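Local coordinates for acyl-coenzyme A oxidase acox-1.1 (Caenorhabditis elegans, PDB 5K3H), which catalyses the FAD-dependent desaturation of acyl-CoAs to (2E)-enoyl-CoAs, passing electrons to oxygen, in the first step of peroxisomal beta-oxidation, at residues 25-30 against 615-620; 3-8 against 18-23; 545-550 against 565-570. All coordinates share one frame; numbering follows the deposited sequence.

Contact 1 of 3, residues 25-30 against 615-620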
loop_
_atom_site.group_PDB
_atom_site.type_symbol
_atom_site.label_atom_id
_atom_site.label_comp_id
_atom_site.label_asym_id
_atom_site.label_seq_id
_atom_site.Cartn_x
_atom_site.Cartn_y
_atom_site.Cartn_z
ATOM N N PHE B 25 -33.528 -3.453 2.621
ATOM C CA PHE B 25 -33.504 -3.681 4.056
ATOM C C PHE B 25 -33.303 -2.355 4.771
ATOM O O PHE B 25 -32.797 -1.375 4.202
ATOM C CB PHE B 25 -32.396 -4.673 4.467
ATOM C CG PHE B 25 -30.999 -4.186 4.168
ATOM C CD1 PHE B 25 -30.416 -4.414 2.927
ATOM C CD2 PHE B 25 -30.269 -3.494 5.128
ATOM C CE1 PHE B 25 -29.160 -3.952 2.648
ATOM C CE2 PHE B 25 -29.002 -3.024 4.857
ATOM C CZ PHE B 25 -28.442 -3.258 3.635
ATOM N N ASP B 26 -33.667 -2.370 6.057
ATOM C CA ASP B 26 -33.599 -1.210 6.943
ATOM C C ASP B 26 -32.184 -1.083 7.521
ATOM O O ASP B 26 -31.733 -1.951 8.273
ATOM C CB ASP B 26 -34.649 -1.415 8.041
ATOM C CG ASP B 26 -34.608 -0.360 9.129
ATOM O OD1 ASP B 26 -33.832 0.618 9.039
ATOM O OD2 ASP B 26 -35.360 -0.524 10.120
ATOM N N THR B 27 -31.507 0.024 7.229
ATOM C CA THR B 27 -30.104 0.126 7.625
ATOM C C THR B 27 -29.933 0.312 9.133
ATOM O O THR B 27 -28.877 -0.056 9.664
ATOM C CB THR B 27 -29.389 1.262 6.859
ATOM O OG1 THR B 27 -30.005 2.530 7.130
ATOM C CG2 THR B 27 -29.414 1.014 5.354
ATOM N N HIS B 28 -30.947 0.833 9.843
ATOM C CA HIS B 28 -30.894 0.813 11.309
ATOM C C HIS B 28 -30.823 -0.619 11.823
ATOM O O HIS B 28 -30.144 -0.890 12.823
ATOM C CB HIS B 28 -32.121 1.501 11.933
ATOM C CG HIS B 28 -32.094 2.999 11.910
ATOM N ND1 HIS B 28 -30.965 3.730 11.603
ATOM C CD2 HIS B 28 -33.072 3.902 12.159
ATOM C CE1 HIS B 28 -31.251 5.019 11.664
ATOM N NE2 HIS B 28 -32.521 5.150 12.001
ATOM N N ALA B 29 -31.574 -1.537 11.183
ATOM C CA ALA B 29 -31.607 -2.940 11.592
ATOM C C ALA B 29 -30.308 -3.649 11.248
ATOM O O ALA B 29 -29.824 -4.491 12.019
ATOM C CB ALA B 29 -32.792 -3.651 10.934
ATOM N N MET B 30 -29.713 -3.296 10.110
ATOM C CA MET B 30 -28.397 -3.835 9.772
ATOM C C MET B 30 -27.333 -3.297 10.711
ATOM O O MET B 30 -26.405 -4.026 11.071
ATOM C CB MET B 30 -28.031 -3.498 8.319
ATOM C CG MET B 30 -26.751 -4.178 7.824
ATOM S SD MET B 30 -26.891 -5.982 7.808
ATOM C CE MET B 30 -27.666 -6.261 6.202
ATOM N N LEU B 615 -22.905 -0.362 3.264
ATOM C CA LEU B 615 -21.862 0.436 3.881
ATOM C C LEU B 615 -22.432 1.556 4.741
ATOM O O LEU B 615 -21.854 1.867 5.784
ATOM C CB LEU B 615 -20.947 1.003 2.800
ATOM C CG LEU B 615 -20.173 -0.082 2.045
ATOM C CD1 LEU B 615 -19.673 0.487 0.727
ATOM C CD2 LEU B 615 -19.017 -0.645 2.895
ATOM N N ASP B 616 -23.560 2.160 4.333
ATOM C CA ASP B 616 -24.246 3.113 5.202
ATOM C C ASP B 616 -24.622 2.497 6.543
ATOM O O ASP B 616 -24.740 3.216 7.534
ATOM C CB ASP B 616 -25.535 3.639 4.575
ATOM C CG ASP B 616 -25.302 4.640 3.486
ATOM O OD1 ASP B 616 -24.242 5.317 3.475
ATOM O OD2 ASP B 616 -26.242 4.798 2.660
ATOM N N SER B 617 -24.886 1.191 6.577
ATOM C CA SER B 617 -25.326 0.552 7.811
ATOM C C SER B 617 -24.274 0.604 8.905
ATOM O O SER B 617 -24.605 0.360 10.069
ATOM C CB SER B 617 -25.749 -0.889 7.543
ATOM O OG SER B 617 -26.889 -0.931 6.686
ATOM N N TRP B 618 -23.007 0.859 8.568
ATOM C CA TRP B 618 -22.008 1.051 9.615
ATOM C C TRP B 618 -22.145 2.406 10.303
ATOM O O TRP B 618 -21.521 2.618 11.351
ATOM C CB TRP B 618 -20.621 0.889 9.021
ATOM C CG TRP B 618 -20.381 -0.491 8.621
ATOM C CD1 TRP B 618 -20.954 -1.144 7.576
ATOM C CD2 TRP B 618 -19.499 -1.415 9.242
ATOM N NE1 TRP B 618 -20.488 -2.433 7.510
ATOM C CE2 TRP B 618 -19.587 -2.621 8.526
ATOM C CE3 TRP B 618 -18.631 -1.340 10.329
ATOM C CZ2 TRP B 618 -18.837 -3.744 8.859
ATOM C CZ3 TRP B 618 -17.883 -2.467 10.663
ATOM C CH2 TRP B 618 -17.994 -3.648 9.924
ATOM N N GLU B 619 -22.895 3.322 9.691
ATOM C CA GLU B 619 -23.303 4.598 10.258
ATOM C C GLU B 619 -22.113 5.389 10.804
ATOM O O GLU B 619 -21.991 5.644 12.002
ATOM C CB GLU B 619 -24.396 4.357 11.298
ATOM C CG GLU B 619 -25.642 3.820 10.624
ATOM C CD GLU B 619 -26.796 3.726 11.550
ATOM O OE1 GLU B 619 -26.575 3.429 12.748
ATOM O OE2 GLU B 619 -27.923 3.965 11.089
ATOM N N PHE B 620 -21.242 5.785 9.864
ATOM C CA PHE B 620 -20.133 6.698 10.136
ATOM C C PHE B 620 -20.529 8.113 9.731
ATOM O O PHE B 620 -20.823 8.370 8.554
ATOM C CB PHE B 620 -18.879 6.292 9.376
ATOM C CG PHE B 620 -18.431 4.901 9.648
ATOM C CD1 PHE B 620 -18.273 4.444 10.959
ATOM C CD2 PHE B 620 -18.136 4.045 8.609
ATOM C CE1 PHE B 620 -17.852 3.164 11.215
ATOM C CE2 PHE B 620 -17.720 2.758 8.869
ATOM C CZ PHE B 620 -17.584 2.327 10.175
#

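Contact 2 of 3, residues 3-8 against 18-23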
loop_
_atom_site.group_PDB
_atom_site.type_symbol
_atom_site.label_atom_id
_atom_site.label_comp_id
_atom_site.label_asym_id
_atom_site.label_seq_id
_atom_site.Cartn_x
_atom_site.Cartn_y
_atom_site.Cartn_z
ATOM N N HIS B 3 -37.459 6.055 4.166
ATOM C CA HIS B 3 -37.034 5.004 3.263
ATOM C C HIS B 3 -36.385 3.900 4.080
ATOM O O HIS B 3 -36.056 4.079 5.255
ATOM C CB HIS B 3 -36.051 5.544 2.216
ATOM C CG HIS B 3 -36.596 6.674 1.388
ATOM N ND1 HIS B 3 -36.171 7.980 1.532
ATOM C CD2 HIS B 3 -37.526 6.689 0.400
ATOM C CE1 HIS B 3 -36.804 8.747 0.662
ATOM N NE2 HIS B 3 -37.633 7.989 -0.034
ATOM N N LEU B 4 -36.232 2.730 3.464
ATOM C CA LEU B 4 -35.454 1.671 4.104
ATOM C C LEU B 4 -34.032 2.142 4.456
ATOM O O LEU B 4 -33.496 1.790 5.514
ATOM C CB LEU B 4 -35.441 0.455 3.186
ATOM C CG LEU B 4 -36.817 -0.257 3.181
ATOM C CD1 LEU B 4 -36.944 -1.350 2.096
ATOM C CD2 LEU B 4 -37.168 -0.824 4.577
ATOM N N ASN B 5 -33.402 2.939 3.593
ATOM C CA ASN B 5 -32.075 3.481 3.890
ATOM C C ASN B 5 -32.238 4.754 4.724
ATOM O O ASN B 5 -32.875 5.721 4.287
ATOM C CB ASN B 5 -31.277 3.724 2.600
ATOM C CG ASN B 5 -29.877 4.295 2.862
ATOM O OD1 ASN B 5 -29.733 5.372 3.453
ATOM N ND2 ASN B 5 -28.836 3.570 2.427
ATOM N N LYS B 6 -31.727 4.724 5.952
ATOM C CA LYS B 6 -31.935 5.803 6.912
ATOM C C LYS B 6 -30.918 6.921 6.781
ATOM O O LYS B 6 -30.944 7.850 7.599
ATOM C CB LYS B 6 -31.904 5.258 8.350
ATOM C CG LYS B 6 -32.994 4.252 8.625
ATOM C CD LYS B 6 -34.334 4.891 8.374
ATOM C CE LYS B 6 -35.454 4.006 8.829
ATOM N NZ LYS B 6 -35.632 2.843 7.920
ATOM N N THR B 7 -29.991 6.829 5.821
ATOM C CA THR B 7 -28.986 7.868 5.639
ATOM C C THR B 7 -29.395 8.934 4.614
ATOM O O THR B 7 -28.840 10.043 4.638
ATOM C CB THR B 7 -27.661 7.197 5.268
ATOM O OG1 THR B 7 -27.333 6.256 6.294
ATOM C CG2 THR B 7 -26.539 8.194 5.142
ATOM N N ILE B 8 -30.407 8.659 3.778
ATOM C CA ILE B 8 -30.869 9.633 2.795
ATOM C C ILE B 8 -31.327 10.901 3.509
ATOM O O ILE B 8 -32.020 10.839 4.532
ATOM C CB ILE B 8 -32.024 9.034 1.970
ATOM C CG1 ILE B 8 -31.580 7.776 1.211
ATOM C CG2 ILE B 8 -32.636 10.072 0.994
ATOM C CD1 ILE B 8 -32.756 6.968 0.679
ATOM N N ALA B 18 -30.025 7.847 -5.560
ATOM C CA ALA B 18 -30.542 6.773 -6.407
ATOM C C ALA B 18 -29.990 5.411 -5.989
ATOM O O ALA B 18 -30.711 4.403 -6.022
ATOM C CB ALA B 18 -30.202 7.037 -7.873
ATOM N N GLU B 19 -28.722 5.358 -5.578
ATOM C CA GLU B 19 -28.149 4.096 -5.124
ATOM C C GLU B 19 -28.673 3.682 -3.754
ATOM O O GLU B 19 -28.565 2.506 -3.385
ATOM C CB GLU B 19 -26.626 4.181 -5.087
ATOM C CG GLU B 19 -25.969 4.404 -6.447
ATOM C CD GLU B 19 -26.318 3.304 -7.429
ATOM O OE1 GLU B 19 -26.453 2.120 -6.992
ATOM O OE2 GLU B 19 -26.477 3.628 -8.640
ATOM N N ARG B 20 -29.201 4.623 -2.980
ATOM C CA ARG B 20 -29.743 4.310 -1.671
ATOM C C ARG B 20 -31.191 3.855 -1.741
ATOM O O ARG B 20 -31.608 3.003 -0.938
ATOM C CB ARG B 20 -29.594 5.528 -0.749
ATOM C CG ARG B 20 -28.117 5.822 -0.401
ATOM C CD ARG B 20 -27.921 7.102 0.430
ATOM N NE ARG B 20 -26.637 7.118 1.142
ATOM C CZ ARG B 20 -25.933 8.218 1.406
ATOM N NH1 ARG B 20 -26.352 9.418 1.028
ATOM N NH2 ARG B 20 -24.808 8.127 2.076
ATOM N N LEU B 21 -31.950 4.370 -2.718
ATOM C CA LEU B 21 -33.366 4.035 -2.842
ATOM C C LEU B 21 -33.606 2.576 -3.191
ATOM O O LEU B 21 -34.703 2.074 -2.935
ATOM C CB LEU B 21 -34.031 4.936 -3.887
ATOM C CG LEU B 21 -34.208 6.389 -3.428
ATOM C CD1 LEU B 21 -34.693 7.250 -4.576
ATOM C CD2 LEU B 21 -35.143 6.463 -2.242
ATOM N N THR B 22 -32.605 1.873 -3.732
ATOM C CA THR B 22 -32.735 0.466 -4.085
ATOM C C THR B 22 -32.494 -0.474 -2.895
ATOM O O THR B 22 -32.557 -1.703 -3.061
ATOM C CB THR B 22 -31.791 0.140 -5.264
ATOM O OG1 THR B 22 -30.437 0.517 -4.961
ATOM C CG2 THR B 22 -32.231 0.859 -6.554
ATOM N N ALA B 23 -32.279 0.052 -1.688
ATOM C CA ALA B 23 -32.119 -0.822 -0.523
ATOM C C ALA B 23 -33.341 -1.712 -0.333
ATOM O O ALA B 23 -34.483 -1.262 -0.445
ATOM C CB ALA B 23 -31.870 -0.004 0.747
HETATM O O HOH W 1 -34.132 3.222 0.680
#

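Contact 3 of 3, residues 545-550 against 565-570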
loop_
_atom_site.group_PDB
_atom_site.type_symbol
_atom_site.label_atom_id
_atom_site.label_comp_id
_atom_site.label_asym_id
_atom_site.label_seq_id
_atom_site.Cartn_x
_atom_site.Cartn_y
_atom_site.Cartn_z
ATOM N N GLU B 545 -16.738 -19.893 7.883
ATOM C CA GLU B 545 -17.701 -20.611 8.724
ATOM C C GLU B 545 -18.383 -19.679 9.724
ATOM O O GLU B 545 -19.576 -19.844 10.019
ATOM C CB GLU B 545 -17.020 -21.766 9.465
ATOM C CG GLU B 545 -16.556 -22.905 8.574
ATOM C CD GLU B 545 -16.231 -24.176 9.350
ATOM O OE1 GLU B 545 -17.157 -24.822 9.887
ATOM O OE2 GLU B 545 -15.044 -24.547 9.419
ATOM N N ALA B 546 -17.644 -18.711 10.289
ATOM C CA ALA B 546 -18.279 -17.768 11.205
ATOM C C ALA B 546 -19.284 -16.879 10.476
ATOM O O ALA B 546 -20.380 -16.616 10.984
ATOM C CB ALA B 546 -17.217 -16.922 11.899
ATOM N N PHE B 547 -18.954 -16.465 9.254
ATOM C CA PHE B 547 -19.898 -15.699 8.452
ATOM C C PHE B 547 -21.157 -16.517 8.176
ATOM O O PHE B 547 -22.280 -16.020 8.338
ATOM C CB PHE B 547 -19.214 -15.258 7.155
ATOM C CG PHE B 547 -19.913 -14.140 6.430
ATOM C CD1 PHE B 547 -21.143 -13.654 6.858
ATOM C CD2 PHE B 547 -19.378 -13.636 5.254
ATOM C CE1 PHE B 547 -21.791 -12.638 6.162
ATOM C CE2 PHE B 547 -20.030 -12.623 4.552
ATOM C CZ PHE B 547 -21.229 -12.130 4.999
ATOM N N ALA B 548 -20.989 -17.769 7.726
ATOM C CA ALA B 548 -22.149 -18.620 7.461
ATOM C C ALA B 548 -22.960 -18.872 8.729
ATOM O O ALA B 548 -24.197 -18.840 8.705
ATOM C CB ALA B 548 -21.696 -19.947 6.848
ATOM N N ARG B 549 -22.278 -19.101 9.851
ATOM C CA ARG B 549 -22.959 -19.306 11.124
ATOM C C ARG B 549 -23.855 -18.124 11.458
ATOM O O ARG B 549 -25.034 -18.297 11.777
ATOM C CB ARG B 549 -21.920 -19.514 12.220
ATOM C CG ARG B 549 -22.086 -20.721 13.110
ATOM C CD ARG B 549 -20.824 -20.917 13.955
ATOM N NE ARG B 549 -20.013 -22.035 13.486
ATOM C CZ ARG B 549 -18.748 -21.955 13.088
ATOM N NH1 ARG B 549 -18.103 -20.798 13.097
ATOM N NH2 ARG B 549 -18.123 -23.054 12.685
ATOM N N ARG B 550 -23.320 -16.905 11.344
ATOM C CA ARG B 550 -24.102 -15.715 11.673
ATOM C C ARG B 550 -25.351 -15.603 10.804
ATOM O O ARG B 550 -26.449 -15.333 11.318
ATOM C CB ARG B 550 -23.246 -14.453 11.523
ATOM C CG ARG B 550 -24.034 -13.149 11.616
ATOM C CD ARG B 550 -24.668 -12.966 13.000
ATOM N NE ARG B 550 -23.622 -12.718 13.977
ATOM C CZ ARG B 550 -23.311 -11.525 14.468
ATOM N NH1 ARG B 550 -23.992 -10.451 14.104
ATOM N NH2 ARG B 550 -22.314 -11.409 15.330
ATOM N N ASP B 565 -26.721 -12.868 0.373
ATOM C CA ASP B 565 -26.136 -12.437 -0.894
ATOM C C ASP B 565 -24.668 -12.105 -0.718
ATOM O O ASP B 565 -23.836 -12.478 -1.547
ATOM C CB ASP B 565 -26.852 -11.208 -1.452
ATOM C CG ASP B 565 -28.261 -11.497 -1.869
ATOM O OD1 ASP B 565 -28.611 -12.691 -1.979
ATOM O OD2 ASP B 565 -29.005 -10.520 -2.139
ATOM N N LEU B 566 -24.339 -11.357 0.344
ATOM C CA LEU B 566 -22.942 -11.040 0.632
ATOM C C LEU B 566 -22.138 -12.306 0.821
ATOM O O LEU B 566 -21.039 -12.436 0.264
ATOM C CB LEU B 566 -22.814 -10.191 1.906
ATOM C CG LEU B 566 -22.406 -8.730 1.805
ATOM C CD1 LEU B 566 -21.820 -8.217 3.107
ATOM C CD2 LEU B 566 -21.440 -8.554 0.677
ATOM N N LEU B 567 -22.691 -13.261 1.587
ATOM C CA LEU B 567 -21.974 -14.498 1.888
ATOM C C LEU B 567 -21.694 -15.302 0.628
ATOM O O LEU B 567 -20.595 -15.854 0.468
ATOM C CB LEU B 567 -22.783 -15.348 2.863
ATOM C CG LEU B 567 -22.221 -16.764 3.037
ATOM C CD1 LEU B 567 -20.849 -16.818 3.729
ATOM C CD2 LEU B 567 -23.241 -17.608 3.752
ATOM N N HIS B 568 -22.668 -15.357 -0.290
ATOM C CA HIS B 568 -22.478 -16.098 -1.532
ATOM C C HIS B 568 -21.425 -15.452 -2.405
ATOM O O HIS B 568 -20.698 -16.158 -3.113
ATOM C CB HIS B 568 -23.781 -16.218 -2.315
ATOM C CG HIS B 568 -24.620 -17.376 -1.902
ATOM N ND1 HIS B 568 -25.555 -17.298 -0.889
ATOM C CD2 HIS B 568 -24.605 -18.667 -2.310
ATOM C CE1 HIS B 568 -26.113 -18.484 -0.723
ATOM N NE2 HIS B 568 -25.550 -19.332 -1.570
ATOM N N LEU B 569 -21.356 -14.117 -2.408
ATOM C CA LEU B 569 -20.246 -13.437 -3.079
ATOM C C LEU B 569 -18.910 -13.821 -2.450
ATOM O O LEU B 569 -17.945 -14.163 -3.152
ATOM C CB LEU B 569 -20.437 -11.923 -3.004
ATOM C CG LEU B 569 -19.344 -11.041 -3.621
ATOM C CD1 LEU B 569 -19.170 -11.330 -5.125
ATOM C CD2 LEU B 569 -19.647 -9.581 -3.380
ATOM N N HIS B 570 -18.854 -13.792 -1.114
ATOM C CA HIS B 570 -17.633 -14.102 -0.383
ATOM C C HIS B 570 -17.112 -15.493 -0.733
ATOM O O HIS B 570 -15.941 -15.656 -1.102
ATOM C CB HIS B 570 -17.906 -13.964 1.124
ATOM C CG HIS B 570 -16.690 -14.091 1.998
ATOM N ND1 HIS B 570 -15.622 -13.223 1.926
ATOM C CD2 HIS B 570 -16.398 -14.963 2.993
ATOM C CE1 HIS B 570 -14.712 -13.572 2.817
ATOM N NE2 HIS B 570 -15.160 -14.621 3.482
#

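Contact 1 of 3, residues 25-30 against 615-620
Ser617 and Glu619 carry this contact from the 615-620 side. The OG of Ser617 points into the first turn of helix 27-35. Ser617 OG lies 3.2 Å from Met30 CB. Thr27 CB is 3.3 Å from Ser617 OG. Thr27 CG2 and Met30 CG also border it. The edge of the Phe25 ring closes the same spot, with Phe25 CE2 3.5 Å from Ser617 OG and the oxygen near the ring plane. The hydroxyl is thus ringed by carbon on this side, and its polar need is met by Ser613 O, one helical turn back. Backbones come close here: the CA atoms of Thr27 and Ser617 are 4.8 Å apart.

The one hydrogen bond across the contact runs from His28 ND1 to Glu619 OE2, at 3.1 Å. It is bent, with an angle of 141° at the hydrogen. Glu619 OE2 accepts on its syn lone pair and lies in the ring plane of His28. The carboxylate plane itself is turned 75° from the ring. Glu619 reaches the histidine with a chain extended beyond CG. Its other oxygen, OE1, has a salt bridge to Arg45, so the carboxylate is held from two sides.

Asp26 is the N-cap of helix 27-35, and its OD1 takes a weak bond from His28 N. Met30 CG is anti to the backbone N, and the chain then bends so that CE lies over a face of Phe25. Thr27 OG1 is paired with Lys6 N. On the other side, a type I turn runs from Asp616 to Glu619, and Glu619 has positive phi. A capped helix start thus meets a type I turn, joining the N-terminal region to the C-terminal helical domain of the acyl-CoA oxidase fold.

Contact 2 of 3, residues 3-8 against 18-23
An Asx turn at Asn5 shapes the N-terminal loop that packs on the end of helix 14-21. Asn5 CG is anti to the backbone N (chi1 180°). With chi2 at -59° the amide turns so that Asn5 OD1 accepts from Thr7 N at 2.8 Å, with the donor above the carbonyl plane. A weaker bond comes from Ile8 N. The other end of the amide, ND2, bonds to Ser613 OG and probably to Asp616 OD2 of helix 590-616.

Arg20 is the main partner on the helix. Its CG is anti to the carbonyl carbon, and the chain then runs extended from CG to NE. Asn5 and Ile8 line the aliphatic part. Ile8 CG1 is anti to its own carbonyl carbon. The side chain slides past Arg20 in the opposite direction, with Ile8 CG1 3.6 Å from Arg20 CB. At the tip, Thr7 CG2 sits over one face of the guanidinium, 3.5 Å from Arg20 NH2. This methyl is anti to its own backbone N. Arg20 NE makes a salt bridge with Asp616, and Arg20 NH1 is bonded to Arg632 O.

Leu21 CG is anti to the carbonyl carbon (chi1 -72°), and its CD2 serves two neighbours at the more exposed side. Leu21 CD2 touches Ile8 CD1 at 3.8 Å and makes a CH-pi contact over a face of the His3 ring. Leu4 CD1 is 3.5 Å from Ala23 O. The CB atoms of Leu4 and Ala23 also meet, 4.3 Å apart. The backbones share a water. It accepts from Asn5 N and donates to Arg20 O, each at 3.0 Å, while that same carbonyl oxygen takes a backbone bond from Ala23 N.

Contact 3 of 3, residues 545-550 against 565-570
Apolar contacts make up this interface, and no hydrogen bond crosses it. The short segments run antiparallel, with their axes at 159° and 10.3 Å apart at closest approach. Phe547 is the main side chain. Its CG is anti to the backbone N (chi1 -163°), which sends the ring across to helix 557-577. There Phe547 CZ touches Leu566 CB at 4.0 Å, at the ring edge. Phe547 CE2 lies 3.8 Å from Leu567 CA, so the ring rests close against the backbone. Leu567 also has its CG anti to the backbone N, and its two methyls divide the work. Leu567 CD2 reaches Ala548, 4.0 Å from Ala548 CA.

The other methyl, Leu567 CD1, makes a CH-pi contact over one face of the Phe547 ring, 4.2 Å from the centroid.

The aromatic pair is Phe547 with His570. The planes are 55° apart and the approach is oblique. Phe547 CD2 meets His570 CD2 at 4.0 Å.

Charged groups lie to the side. Arg549 NH2 forms a salt bridge to Glu545 OE1 one turn back, and Arg549 NH1 pairs with Glu360 of helix 338-367. That helix also touches Phe547 and Leu566, so a third helix packs against both. The Leu566 side chain is about 11 Å from that of the FAD-binding residue Gln341. This is an antiparallel helix hairpin of the C-terminal helical domain of acyl-CoA oxidases.

In the fold
Along the chain, contact 2 closes first, within the N-terminal residues, and contact 1 then opens. Contact 1 spans most of the chain, and contact 3 is nested inside its loop. Contacts 1 and 2 have centres 10 Å apart, and Asp616 of contact 1 meets side chains of contact 2 directly. Together they fasten the N-terminal residues to the C-terminal helical region. Contact 3 is set apart, its centre about 18 Å from that of contact 1 and 23 Å from that of contact 2. Helix 590-616 supplies one side of contact 1 and touches contact 3. Helix 338-367 touches both and also carries FAD-binding residues.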